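Hypothetical protein (Corynebacterium diphtheriae, PDB 2HRX) is of unknown function but belongs to the YqgE/AlgH (UPF0301) family. Local coordinates at residues 86-91 with 134-139. Numbering follows the deposited sequence.
Sequences QSVVGV and LFAGHA
The carbonyl O of Val89 takes the N-H of Phe135 at 2.8 Å, nearly straight (165° at the hydrogen). The CA of Leu134 lies 3.5 Å from the same O, as a CA-H...O contact. The edge of the Phe135 ring also faces this oxygen, near the ring plane. In return Val89 N donates its N-H to Phe135 O at 2.9 Å, with the donor tilted 25° from the carbonyl plane. Val89 and Phe135 thus form the antiparallel hydrogen-bonded pair, set between the non-hydrogen-bonded pairs Val88-Ala136 and Gly90-Leu134. Gly137 N adds a third backbone bond, to Ser87 O at 2.9 Å, at Gly137, where the chain turns a corner.

On one face, Phe135 has CG beside its backbone N (chi1 -58°), which carries the ring along strand 87-91 towards Val91. There Phe135 CE2 meets Val91 CG2 obliquely at 3.6 Å. Val89 CG1 lies 4.1 Å from Phe135 CB, the two side chains crossing at an angle. On the other face, Leu134 CD2 reaches over Gly90 to 3.7 Å from its CA, and Val88 CG1 touches Leu134 CB.

The pair joins strands 87-94 and 129-141 inside a mixed sheet. Strand 113-116 flanks strand 87-94, through Gly90 and Val116. Strand 76-79 runs parallel to strand 129-141 and bonds to it through Tyr78. Val50 of strand 47-51 packs against both Val89 and Phe135.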
ATOM      1  N   GLN A  86     -13.455  -9.394  -3.743  1.00 16.33           N
ATOM      2  CA  GLN A  86     -14.664  -8.733  -4.234  1.00 17.53           C
ATOM      3  C   GLN A  86     -14.835  -7.412  -3.482  1.00 17.95           C
ATOM      4  O   GLN A  86     -15.729  -6.619  -3.784  1.00 17.91           O
ATOM      5  CB  GLN A  86     -15.897  -9.606  -3.992  1.00 20.88           C
ATOM      6  CG  GLN A  86     -15.953 -10.882  -4.812  1.00 26.83           C
ATOM      7  CD  GLN A  86     -16.352 -10.639  -6.252  1.00 30.96           C
ATOM      8  OE1 GLN A  86     -15.620 -10.010  -7.018  1.00 33.44           O
ATOM      9  NE2 GLN A  86     -17.526 -11.139  -6.629  1.00 32.97           N
ATOM     10  N   SER A  87     -13.976  -7.194  -2.494  1.00 17.06           N
ATOM     11  CA  SER A  87     -14.024  -5.977  -1.693  1.00 17.44           C
ATOM     12  C   SER A  87     -13.013  -4.959  -2.209  1.00 16.56           C
ATOM     13  O   SER A  87     -11.836  -5.270  -2.393  1.00 16.71           O
ATOM     14  CB  SER A  87     -13.748  -6.310  -0.226  1.00 19.70           C
ATOM     15  OG  SER A  87     -14.734  -7.204   0.269  1.00 21.70           O
ATOM     16  N   VAL A  88     -13.487  -3.743  -2.446  1.00 16.46           N
ATOM     17  CA  VAL A  88     -12.633  -2.685  -2.963  1.00 17.24           C
ATOM     18  C   VAL A  88     -12.476  -1.563  -1.952  1.00 17.08           C
ATOM     19  O   VAL A  88     -13.436  -1.170  -1.293  1.00 18.56           O
ATOM     20  CB  VAL A  88     -13.211  -2.098  -4.265  1.00 16.63           C
ATOM     21  CG1 VAL A  88     -12.262  -1.057  -4.826  1.00 16.84           C
ATOM     22  CG2 VAL A  88     -13.441  -3.205  -5.273  1.00 17.81           C
ATOM     23  N   VAL A  89     -11.255  -1.059  -1.828  1.00 16.72           N
ATOM     24  CA  VAL A  89     -10.974   0.024  -0.902  1.00 16.66           C
ATOM     25  C   VAL A  89     -10.155   1.105  -1.608  1.00 14.86           C
ATOM     26  O   VAL A  89      -9.353   0.814  -2.500  1.00 15.01           O
ATOM     27  CB  VAL A  89     -10.221  -0.502   0.340  1.00 20.33           C
ATOM     28  CG1 VAL A  89      -8.730  -0.577   0.079  1.00 18.09           C
ATOM     29  CG2 VAL A  89     -10.533   0.370   1.524  1.00 23.16           C
ATOM     30  N   GLY A  90     -10.364   2.357  -1.222  1.00 11.83           N
ATOM     31  CA  GLY A  90      -9.628   3.429  -1.861  1.00 12.30           C
ATOM     32  C   GLY A  90      -8.659   4.154  -0.950  1.00 10.68           C
ATOM     33  O   GLY A  90      -8.977   4.445   0.200  1.00 11.34           O
ATOM     34  N   VAL A  91      -7.462   4.424  -1.462  1.00 10.15           N
ATOM     35  CA  VAL A  91      -6.451   5.148  -0.699  1.00  9.61           C
ATOM     36  C   VAL A  91      -6.196   6.437  -1.457  1.00 10.42           C
ATOM     37  O   VAL A  91      -5.939   6.413  -2.657  1.00 12.06           O
ATOM     38  CB  VAL A  91      -5.115   4.376  -0.603  1.00  8.70           C
ATOM     39  CG1 VAL A  91      -4.121   5.177   0.232  1.00 11.23           C
ATOM     40  CG2 VAL A  91      -5.338   3.002   0.008  1.00  9.91           C
ATOM     41  N   LEU A 134      -7.573   2.530  -6.315  1.00 10.02           N
ATOM     42  CA  LEU A 134      -8.489   1.520  -5.794  1.00 10.74           C
ATOM     43  C   LEU A 134      -7.846   0.138  -5.722  1.00 10.86           C
ATOM     44  O   LEU A 134      -7.180  -0.298  -6.661  1.00 10.59           O
ATOM     45  CB  LEU A 134      -9.750   1.458  -6.657  1.00 12.34           C
ATOM     46  CG  LEU A 134     -10.619   2.717  -6.733  1.00 14.17           C
ATOM     47  CD1 LEU A 134     -11.889   2.402  -7.521  1.00 16.19           C
ATOM     48  CD2 LEU A 134     -10.984   3.187  -5.332  1.00 17.47           C
ATOM     49  N   PHE A 135      -8.085  -0.550  -4.608  1.00  8.49           N
ATOM     50  CA  PHE A 135      -7.524  -1.877  -4.355  1.00 10.39           C
ATOM     51  C   PHE A 135      -8.578  -2.943  -4.086  1.00 11.35           C
ATOM     52  O   PHE A 135      -9.380  -2.820  -3.156  1.00 12.57           O
ATOM     53  CB  PHE A 135      -6.588  -1.810  -3.147  1.00 11.01           C
ATOM     54  CG  PHE A 135      -5.474  -0.833  -3.313  1.00  9.78           C
ATOM     55  CD1 PHE A 135      -4.288  -1.211  -3.934  1.00 11.39           C
ATOM     56  CD2 PHE A 135      -5.634   0.495  -2.917  1.00  9.00           C
ATOM     57  CE1 PHE A 135      -3.281  -0.284  -4.165  1.00 11.56           C
ATOM     58  CE2 PHE A 135      -4.632   1.431  -3.143  1.00  9.38           C
ATOM     59  CZ  PHE A 135      -3.458   1.045  -3.768  1.00 13.87           C
ATOM     60  N   ALA A 136      -8.557  -3.995  -4.895  1.00  9.34           N
ATOM     61  CA  ALA A 136      -9.479  -5.108  -4.736  1.00  9.39           C
ATOM     62  C   ALA A 136      -8.725  -6.174  -3.938  1.00 10.64           C
ATOM     63  O   ALA A 136      -7.634  -6.587  -4.332  1.00  9.91           O
ATOM     64  CB  ALA A 136      -9.876  -5.655  -6.107  1.00  7.79           C
ATOM     65  N   GLY A 137      -9.305  -6.618  -2.826  1.00 11.10           N
ATOM     66  CA  GLY A 137      -8.650  -7.620  -2.005  1.00 11.31           C
ATOM     67  C   GLY A 137      -7.640  -6.997  -1.057  1.00 12.47           C
ATOM     68  O   GLY A 137      -7.241  -5.846  -1.235  1.00 12.67           O
ATOM     69  N   HIS A 138      -7.227  -7.754  -0.047  1.00 12.09           N
ATOM     70  CA  HIS A 138      -6.261  -7.265   0.932  1.00 11.62           C
ATOM     71  C   HIS A 138      -5.518  -8.421   1.581  1.00 10.19           C
ATOM     72  O   HIS A 138      -5.806  -9.588   1.319  1.00 10.23           O
ATOM     73  CB  HIS A 138      -6.969  -6.450   2.017  1.00 11.48           C
ATOM     74  CG  HIS A 138      -7.919  -7.252   2.851  1.00 12.49           C
ATOM     75  ND1 HIS A 138      -7.497  -8.103   3.850  1.00 11.73           N
ATOM     76  CD2 HIS A 138      -9.269  -7.343   2.823  1.00 10.65           C
ATOM     77  CE1 HIS A 138      -8.549  -8.683   4.402  1.00  8.28           C
ATOM     78  NE2 HIS A 138      -9.634  -8.240   3.797  1.00 12.60           N
ATOM     79  N   ALA A 139      -4.544  -8.084   2.415  1.00  9.45           N
ATOM     80  CA  ALA A 139      -3.782  -9.092   3.128  1.00  9.74           C
ATOM     81  C   ALA A 139      -4.068  -8.859   4.599  1.00 10.88           C
ATOM     82  O   ALA A 139      -4.270  -7.718   5.018  1.00 10.59           O
ATOM     83  CB  ALA A 139      -2.292  -8.934   2.843  1.00  7.81           C
TER